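Local coordinates for endoglucanase (Clostridium thermocellum, PDB 2E4T), which hydrolyses internal beta-1,4-glucosidic bonds of cellulose and probably of xyloglucan, this chain being the glycoside hydrolase family 44 catalytic part of a longer enzyme, at residues A36-K41 and K100-T105; A112-A117 and T128-R133; D442-H447 and S467-T472. One frame throughout, in Å; residues are numbered along the deposited sequence.

Contact 1: A36-K41 and K100-T105; sequences ATVTAK and KNVPYT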
loop_
_atom_site.group_PDB
_atom_site.type_symbol
_atom_site.label_atom_id
_atom_site.label_comp_id
_atom_site.label_asym_id
_atom_site.label_seq_id
_atom_site.Cartn_x
_atom_site.Cartn_y
_atom_site.Cartn_z
ATOM N N ALA A 36 12.779 -3.384 -8.357
ATOM C CA ALA A 36 12.342 -1.995 -8.542
ATOM C C ALA A 36 12.934 -1.222 -7.386
ATOM O O ALA A 36 13.184 -1.762 -6.286
ATOM C CB ALA A 36 10.833 -1.867 -8.496
ATOM N N THR A 37 13.148 0.070 -7.612
ATOM C CA THR A 37 13.508 0.985 -6.532
ATOM C C THR A 37 12.224 1.372 -5.826
ATOM O O THR A 37 11.294 1.944 -6.456
ATOM C CB THR A 37 14.209 2.215 -7.137
ATOM O OG1 THR A 37 15.383 1.770 -7.850
ATOM C CG2 THR A 37 14.549 3.229 -6.074
ATOM N N VAL A 38 12.069 0.945 -4.582
ATOM C CA VAL A 38 10.856 1.222 -3.827
ATOM C C VAL A 38 11.165 2.187 -2.705
ATOM O O VAL A 38 12.299 2.358 -2.268
ATOM C CB VAL A 38 10.201 -0.068 -3.272
ATOM C CG1 VAL A 38 9.880 -1.051 -4.414
ATOM C CG2 VAL A 38 11.028 -0.750 -2.198
ATOM N N THR A 39 10.075 2.839 -2.210
ATOM C CA THR A 39 10.254 3.888 -1.197
ATOM C C THR A 39 9.568 3.565 0.127
ATOM O O THR A 39 9.605 4.356 1.058
ATOM C CB THR A 39 9.753 5.225 -1.722
ATOM O OG1 THR A 39 8.349 5.101 -1.968
ATOM C CG2 THR A 39 10.475 5.634 -3.002
ATOM N N ALA A 40 8.976 2.359 0.211
ATOM C CA ALA A 40 8.457 1.867 1.485
ATOM C C ALA A 40 8.494 0.324 1.385
ATOM O O ALA A 40 8.345 -0.253 0.316
ATOM C CB ALA A 40 7.013 2.347 1.762
ATOM N N LYS A 41 8.713 -0.291 2.569
ATOM C CA LYS A 41 8.631 -1.741 2.695
ATOM C C LYS A 41 7.693 -2.071 3.845
ATOM O O LYS A 41 7.870 -1.565 4.961
ATOM C CB LYS A 41 10.014 -2.361 2.963
ATOM C CG LYS A 41 10.892 -2.456 1.739
ATOM C CD LYS A 41 10.317 -3.290 0.582
ATOM C CE LYS A 41 9.901 -4.702 0.927
ATOM N NZ LYS A 41 11.056 -5.572 1.342
ATOM N N LYS A 100 18.887 -0.696 1.003
ATOM C CA LYS A 100 18.373 -0.320 -0.310
ATOM C C LYS A 100 17.859 1.145 -0.271
ATOM O O LYS A 100 17.165 1.570 -1.180
ATOM C CB LYS A 100 17.202 -1.249 -0.698
ATOM C CG LYS A 100 17.555 -2.699 -0.845
ATOM C CD LYS A 100 18.742 -2.976 -1.759
ATOM C CE LYS A 100 18.533 -2.495 -3.157
ATOM N NZ LYS A 100 19.420 -3.204 -4.046
ATOM N N ASN A 101 18.230 1.915 0.764
ATOM C CA ASN A 101 17.887 3.327 0.815
ATOM C C ASN A 101 16.356 3.516 0.825
ATOM O O ASN A 101 15.827 4.489 0.240
ATOM C CB ASN A 101 18.521 4.116 -0.352
ATOM C CG ASN A 101 20.003 3.862 -0.431
ATOM O OD1 ASN A 101 20.502 3.098 -1.294
ATOM N ND2 ASN A 101 20.730 4.476 0.434
ATOM N N VAL A 102 15.639 2.612 1.481
ATOM C CA VAL A 102 14.173 2.738 1.607
ATOM C C VAL A 102 13.854 3.554 2.850
ATOM O O VAL A 102 14.279 3.164 3.945
ATOM C CB VAL A 102 13.547 1.337 1.723
ATOM C CG1 VAL A 102 12.055 1.468 2.001
ATOM C CG2 VAL A 102 13.768 0.547 0.446
ATOM N N PRO A 103 13.131 4.679 2.720
ATOM C CA PRO A 103 12.957 5.587 3.873
ATOM C C PRO A 103 11.824 5.222 4.779
ATOM O O PRO A 103 11.764 5.793 5.860
ATOM C CB PRO A 103 12.711 6.934 3.208
ATOM C CG PRO A 103 11.998 6.604 1.944
ATOM C CD PRO A 103 12.718 5.333 1.439
ATOM N N TYR A 104 10.948 4.278 4.445
ATOM C CA TYR A 104 9.821 3.948 5.307
ATOM C C TYR A 104 9.750 2.435 5.446
ATOM O O TYR A 104 9.586 1.728 4.459
ATOM C CB TYR A 104 8.479 4.487 4.745
ATOM C CG TYR A 104 7.434 4.677 5.811
ATOM C CD1 TYR A 104 7.028 5.955 6.183
ATOM C CD2 TYR A 104 6.835 3.580 6.476
ATOM C CE1 TYR A 104 6.123 6.176 7.210
ATOM C CE2 TYR A 104 5.909 3.792 7.492
ATOM C CZ TYR A 104 5.584 5.075 7.880
ATOM O OH TYR A 104 4.728 5.227 8.948
ATOM N N THR A 105 9.807 1.940 6.712
ATOM C CA THR A 105 9.520 0.562 7.025
ATOM C C THR A 105 8.287 0.526 7.916
ATOM O O THR A 105 8.203 1.260 8.916
ATOM C CB THR A 105 10.702 -0.083 7.744
ATOM O OG1 THR A 105 11.823 -0.082 6.843
ATOM C CG2 THR A 105 10.392 -1.529 8.139
HETATM O O HOH W 1 14.266 4.423 -2.162
#
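K41 and Y104 are joined by the backbone hydrogen bond between the two segments: K41 N donates to Y104 O over 2.9 Å, with an N-H...O angle of 160°. Two CA-H...O contacts accompany it. The same Y104 O lies 3.2 Å from A40 CA, while K41 O faces T105 CA at 3.4 Å, in keeping with the parallel bridge between K41 and T105.

The apolar contacts centre on V102, whose two methyls part. CG1, anti to the backbone N (chi1 174°), runs to the backbone of 36-41 and stops 3.7 Å from A40 CA, where K41 CG touches it, the two side chains crossing at about a right angle. CG2 meets V38 CG2 at 4.0 Å. On one face of the sheet the CB atoms of A40 and Y104 sit side by side, and the phenol continues from there to a hydrogen bond with E226. K41 and T105 point to the other face, against A97 of helix 88-99.

Among the polar groups, a water donates to both V38 O and N101 O. T39 O is buried without a hydrogen-bonding partner; the P103 ring packs on it, CD at 3.3 Å.

Strands 40-43 and 104-109 are neighbours in the TIM barrel, linked through helix 88-99 as a beta-alpha-beta crossover, and the contact lies where both strands begin. One direct backbone bond, with its CA-H...O contacts, thus joins the strand starts; ahead of it the loops meet through V102, P103 and a shared water, and T39 O is buried with the proline ring against it.

Contact 2: A112-A117 and T128-R133; sequences AGYVSA and TAPSSR
The backbones of A117 and R133 meet through a single hydrogen bond, in which A117 N donates to R133 O (2.9 Å, N-H...O angle 166°) from above the carbonyl plane, 44° out of it. A117 CB packs on the same carbonyl group, with R133 C at 3.4 Å.

The other end of the contact belongs to the Y114 ring. Y114 CG is anti to its own carbonyl carbon, which sets the start of the ring beside A129. A129 CB stands over one face as a CH-pi contact, 3.4 Å from the ring centroid and 16° off the ring normal. A129 CB is shifted toward the rim, 3.3 Å from Y114 CD2. P130 follows a cis peptide bond and approaches the outer part of the phenol obliquely: its CD lies 3.7 Å from Y114 OH and its CB 3.9 Å from Y114 CE1. The tyrosine is thus met by two consecutive small apolar groups.

Between these two points the loop is shaped by an ST turn, with S131 OG accepting from R133 N. R133 directs its CB away from 112-117, and its guanidinium forms salt bridges with D118 and E127, tying together residues of the connection itself.

G113 and V115 bond to V137 and K135 of strand 134-138, and the A117-R133 bond carries on this antiparallel register. The arrangement is that of a beta-hairpin with a long connection, whose strands 114-116 and 134-138 form part of a small sheet near the calcium site, V115 lying about 7 Å from E54 between side chains.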
loop_
_atom_site.group_PDB
_atom_site.type_symbol
_atom_site.label_atom_id
_atom_site.label_comp_id
_atom_site.label_asym_id
_atom_site.label_seq_id
_atom_site.Cartn_x
_atom_site.Cartn_y
_atom_site.Cartn_z
ATOM N N ALA A 112 -4.307 -10.385 16.973
ATOM C CA ALA A 112 -5.367 -11.393 16.932
ATOM C C ALA A 112 -5.467 -12.135 18.283
ATOM O O ALA A 112 -6.551 -12.630 18.610
ATOM C CB ALA A 112 -5.154 -12.368 15.798
ATOM N N GLY A 113 -4.382 -12.224 19.014
ATOM C CA GLY A 113 -4.421 -12.581 20.426
ATOM C C GLY A 113 -3.331 -13.517 20.887
ATOM O O GLY A 113 -3.025 -13.551 22.087
ATOM N N TYR A 114 -2.752 -14.279 19.950
ATOM C CA TYR A 114 -1.751 -15.299 20.277
ATOM C C TYR A 114 -0.737 -15.362 19.125
ATOM O O TYR A 114 -1.068 -15.005 17.965
ATOM C CB TYR A 114 -2.412 -16.683 20.411
ATOM C CG TYR A 114 -3.370 -16.754 21.575
ATOM C CD1 TYR A 114 -2.934 -17.205 22.831
ATOM C CD2 TYR A 114 -4.702 -16.360 21.457
ATOM C CE1 TYR A 114 -3.801 -17.232 23.914
ATOM C CE2 TYR A 114 -5.576 -16.356 22.541
ATOM C CZ TYR A 114 -5.091 -16.807 23.771
ATOM O OH TYR A 114 -5.969 -16.818 24.848
ATOM N N VAL A 115 0.433 -15.881 19.446
ATOM C CA VAL A 115 1.496 -16.066 18.455
ATOM C C VAL A 115 2.117 -17.466 18.663
ATOM O O VAL A 115 2.026 -18.067 19.767
ATOM C CB VAL A 115 2.609 -14.970 18.554
ATOM C CG1 VAL A 115 1.990 -13.623 18.167
ATOM C CG2 VAL A 115 3.234 -14.929 19.925
ATOM N N SER A 116 2.748 -17.981 17.617
ATOM C CA SER A 116 3.287 -19.341 17.683
ATOM C C SER A 116 4.276 -19.514 18.841
ATOM O O SER A 116 5.257 -18.746 18.980
ATOM C CB SER A 116 4.079 -19.629 16.398
ATOM O OG SER A 116 3.199 -19.724 15.287
ATOM N N ALA A 117 4.083 -20.583 19.626
ATOM C CA ALA A 117 5.030 -20.923 20.680
ATOM C C ALA A 117 6.240 -21.691 20.173
ATOM O O ALA A 117 7.242 -21.781 20.898
ATOM C CB ALA A 117 4.339 -21.774 21.744
ATOM N N THR A 128 -6.399 -25.161 19.424
ATOM C CA THR A 128 -6.816 -23.775 19.277
ATOM C C THR A 128 -6.440 -23.027 20.528
ATOM O O THR A 128 -6.580 -23.511 21.675
ATOM C CB THR A 128 -8.322 -23.701 19.010
ATOM O OG1 THR A 128 -8.602 -24.301 17.742
ATOM C CG2 THR A 128 -8.875 -22.277 19.010
ATOM N N ALA A 129 -5.967 -21.770 20.366
ATOM C CA ALA A 129 -5.474 -21.018 21.502
ATOM C C ALA A 129 -6.597 -20.780 22.511
ATOM O O ALA A 129 -7.754 -20.496 22.132
ATOM C CB ALA A 129 -4.953 -19.668 21.008
ATOM N N PRO A 130 -6.254 -20.752 23.822
ATOM C CA PRO A 130 -4.934 -20.999 24.379
ATOM C C PRO A 130 -4.608 -22.501 24.417
ATOM O O PRO A 130 -5.483 -23.342 24.685
ATOM C CB PRO A 130 -5.043 -20.455 25.813
ATOM C CG PRO A 130 -6.524 -20.628 26.156
ATOM C CD PRO A 130 -7.245 -20.326 24.855
ATOM N N SER A 131 -3.356 -22.808 24.155
ATOM C CA SER A 131 -2.836 -24.167 24.274
ATOM C C SER A 131 -1.324 -24.089 24.345
ATOM O O SER A 131 -0.735 -22.999 24.140
ATOM C CB SER A 131 -3.272 -25.059 23.112
ATOM O OG SER A 131 -2.459 -24.764 21.973
ATOM N N SER A 132 -0.676 -25.238 24.510
ATOM C CA SER A 132 0.775 -25.274 24.542
ATOM C C SER A 132 1.389 -24.789 23.230
ATOM O O SER A 132 2.594 -24.460 23.203
ATOM C CB SER A 132 1.277 -26.717 24.794
ATOM O OG SER A 132 0.955 -27.556 23.728
ATOM N N ARG A 133 0.603 -24.747 22.147
ATOM C CA ARG A 133 1.142 -24.343 20.845
ATOM C C ARG A 133 1.233 -22.814 20.693
ATOM O O ARG A 133 1.769 -22.360 19.670
ATOM C CB ARG A 133 0.284 -24.904 19.711
ATOM C CG ARG A 133 0.113 -26.426 19.778
ATOM C CD ARG A 133 1.411 -27.206 19.776
ATOM N NE ARG A 133 2.283 -26.870 18.650
ATOM C CZ ARG A 133 2.111 -27.303 17.406
ATOM N NH1 ARG A 133 1.089 -28.100 17.099
ATOM N NH2 ARG A 133 2.971 -26.898 16.460
#

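Contact 3: D442-H447 and S467-T472; sequences DDSKLH and SSKNYT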
loop_
_atom_site.group_PDB
_atom_site.type_symbol
_atom_site.label_atom_id
_atom_site.label_comp_id
_atom_site.label_asym_id
_atom_site.label_seq_id
_atom_site.Cartn_x
_atom_site.Cartn_y
_atom_site.Cartn_z
ATOM N N ASP A 442 9.720 24.567 -7.052
ATOM C CA ASP A 442 10.510 25.051 -8.185
ATOM C C ASP A 442 10.068 24.370 -9.465
ATOM O O ASP A 442 10.182 23.142 -9.560
ATOM C CB ASP A 442 11.988 24.741 -7.899
ATOM C CG ASP A 442 12.907 25.562 -8.805
ATOM O OD1 ASP A 442 12.504 25.829 -9.965
ATOM O OD2 ASP A 442 14.022 25.950 -8.397
ATOM N N ASP A 443 9.536 25.130 -10.433
ATOM C CA ASP A 443 9.071 24.550 -11.694
ATOM C C ASP A 443 10.159 24.531 -12.781
ATOM O O ASP A 443 9.862 24.268 -13.951
ATOM C CB ASP A 443 7.759 25.150 -12.168
ATOM C CG ASP A 443 7.844 26.553 -12.520
ATOM O OD1 ASP A 443 8.938 27.136 -12.473
ATOM O OD2 ASP A 443 6.765 27.102 -12.891
ATOM N N SER A 444 11.438 24.661 -12.403
ATOM C CA SER A 444 12.494 24.639 -13.428
ATOM C C SER A 444 12.512 23.329 -14.216
ATOM O O SER A 444 12.845 23.334 -15.405
ATOM C CB SER A 444 13.850 24.837 -12.751
ATOM O OG SER A 444 13.945 26.110 -12.183
ATOM N N LYS A 445 12.241 22.204 -13.550
ATOM C CA LYS A 445 12.090 20.905 -14.236
ATOM C C LYS A 445 10.664 20.437 -13.999
ATOM O O LYS A 445 10.191 20.330 -12.869
ATOM C CB LYS A 445 13.081 19.895 -13.706
ATOM C CG LYS A 445 14.521 20.311 -13.928
ATOM C CD LYS A 445 15.487 19.131 -13.817
ATOM C CE LYS A 445 16.961 19.537 -14.066
ATOM N NZ LYS A 445 17.841 18.395 -13.653
ATOM N N LEU A 446 9.996 20.198 -15.118
ATOM C CA LEU A 446 8.598 19.739 -15.087
ATOM C C LEU A 446 8.568 18.288 -15.544
ATOM O O LEU A 446 9.013 17.964 -16.655
ATOM C CB LEU A 446 7.751 20.620 -16.004
ATOM C CG LEU A 446 6.315 20.178 -16.228
ATOM C CD1 LEU A 446 5.524 20.134 -14.875
ATOM C CD2 LEU A 446 5.623 21.126 -17.195
ATOM N N HIS A 447 8.074 17.423 -14.666
ATOM C CA HIS A 447 7.951 16.004 -14.933
ATOM C C HIS A 447 6.539 15.640 -15.336
ATOM O O HIS A 447 5.589 16.097 -14.688
ATOM C CB HIS A 447 8.294 15.228 -13.638
ATOM C CG HIS A 447 9.722 15.331 -13.261
ATOM N ND1 HIS A 447 10.610 14.326 -13.525
ATOM C CD2 HIS A 447 10.412 16.324 -12.648
ATOM C CE1 HIS A 447 11.812 14.706 -13.086
ATOM N NE2 HIS A 447 11.719 15.916 -12.545
ATOM N N SER A 467 3.709 28.038 -17.306
ATOM C CA SER A 467 4.792 27.905 -16.342
ATOM C C SER A 467 5.550 29.157 -16.192
ATOM O O SER A 467 5.492 29.973 -17.101
ATOM C CB SER A 467 5.761 26.846 -16.815
ATOM O OG SER A 467 6.885 26.824 -15.951
ATOM N N SER A 468 6.303 29.336 -15.102
ATOM C CA SER A 468 7.166 30.532 -15.007
ATOM C C SER A 468 8.444 30.406 -15.847
ATOM O O SER A 468 9.210 31.363 -15.968
ATOM C CB SER A 468 7.513 30.879 -13.562
ATOM O OG SER A 468 8.563 30.061 -13.096
ATOM N N LYS A 469 8.650 29.243 -16.445
ATOM C CA LYS A 469 9.837 28.945 -17.248
ATOM C C LYS A 469 9.407 28.750 -18.666
ATOM O O LYS A 469 8.256 28.379 -18.914
ATOM C CB LYS A 469 10.454 27.638 -16.738
ATOM C CG LYS A 469 10.672 27.696 -15.259
ATOM C CD LYS A 469 11.860 28.620 -14.898
ATOM C CE LYS A 469 12.129 28.721 -13.374
ATOM N NZ LYS A 469 10.954 29.191 -12.584
ATOM N N ASN A 470 10.343 28.972 -19.580
ATOM C CA ASN A 470 10.135 28.683 -20.983
ATOM C C ASN A 470 10.921 27.416 -21.342
ATOM O O ASN A 470 12.131 27.408 -21.502
ATOM C CB ASN A 470 10.666 29.845 -21.793
ATOM C CG ASN A 470 10.253 29.745 -23.221
ATOM O OD1 ASN A 470 11.080 29.814 -24.131
ATOM N ND2 ASN A 470 8.953 29.567 -23.439
ATOM N N TYR A 471 10.231 26.281 -21.377
ATOM C CA TYR A 471 10.934 24.980 -21.583
ATOM C C TYR A 471 11.439 24.830 -23.031
ATOM O O TYR A 471 10.741 25.278 -23.969
ATOM C CB TYR A 471 9.984 23.815 -21.230
ATOM C CG TYR A 471 9.469 23.899 -19.815
ATOM C CD1 TYR A 471 10.341 23.745 -18.743
ATOM C CD2 TYR A 471 8.140 24.167 -19.575
ATOM C CE1 TYR A 471 9.854 23.854 -17.406
ATOM C CE2 TYR A 471 7.672 24.246 -18.228
ATOM C CZ TYR A 471 8.537 24.108 -17.179
ATOM O OH TYR A 471 8.042 24.225 -15.884
ATOM N N THR A 472 12.634 24.236 -23.148
ATOM C CA THR A 472 13.257 24.087 -24.484
ATOM C C THR A 472 13.640 22.645 -24.844
ATOM O O THR A 472 14.057 22.357 -25.962
ATOM C CB THR A 472 14.543 24.938 -24.590
ATOM O OG1 THR A 472 15.475 24.533 -23.595
ATOM C CG2 THR A 472 14.208 26.398 -24.467
#
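The Y471 ring has the carbonyl oxygens of D443 and S444 at its edge, in its plane, while K469 O lies over one face, displaced toward the rim. The L446 and Y471 side chains cross at about a right angle, with L446 CB 3.8 Å from Y471 CZ. Y471 OH donates to D443 O over 2.7 Å, in the plane of that carbonyl.

The second flat group is the D443 carboxylate, gripped from several directions. K469 NZ forms a salt bridge with OD1 of D443 at 2.9 Å, arriving nearly along the C-O axis; the lysine folds back at chi4 (-57°) to bring NZ there. S468 N donates to D443 OD2 over 3.2 Å from the syn side, 26° out of the carboxylate plane.

Here strand 442-452 turns a corner in the beta-sheet domain that accompanies the barrel, and the loop after strand 459-466 packs against that corner. S467 OG shapes the loop as an ST turn, accepting from K469 N at 3.0 Å. Beyond the loop, D443 OD2 is also hydrogen-bonded to T16 of strand 8-22, a residue that the side chains of L446 and Y471 also touch.

In the fold
Contact 1 is the buried one: it aligns two neighbouring strands at the base of the TIM barrel, mainly by backbone and methyl contacts. Contacts 2 and 3 are partly buried, and each sets a loop against a strand segment. They lie on opposite sides of the chain's centre, their own centres about 59 Å apart. Contact 2 lies in the small sheet near the calcium site that follows barrel strand 104-109 in the chain, and it relies on an aromatic face and one backbone bond. Contact 3 lies in the separate beta-sheet domain and is the most polar, holding its loop by a carboxylate, an ammonium group and a phenol. No two of the contacts touch.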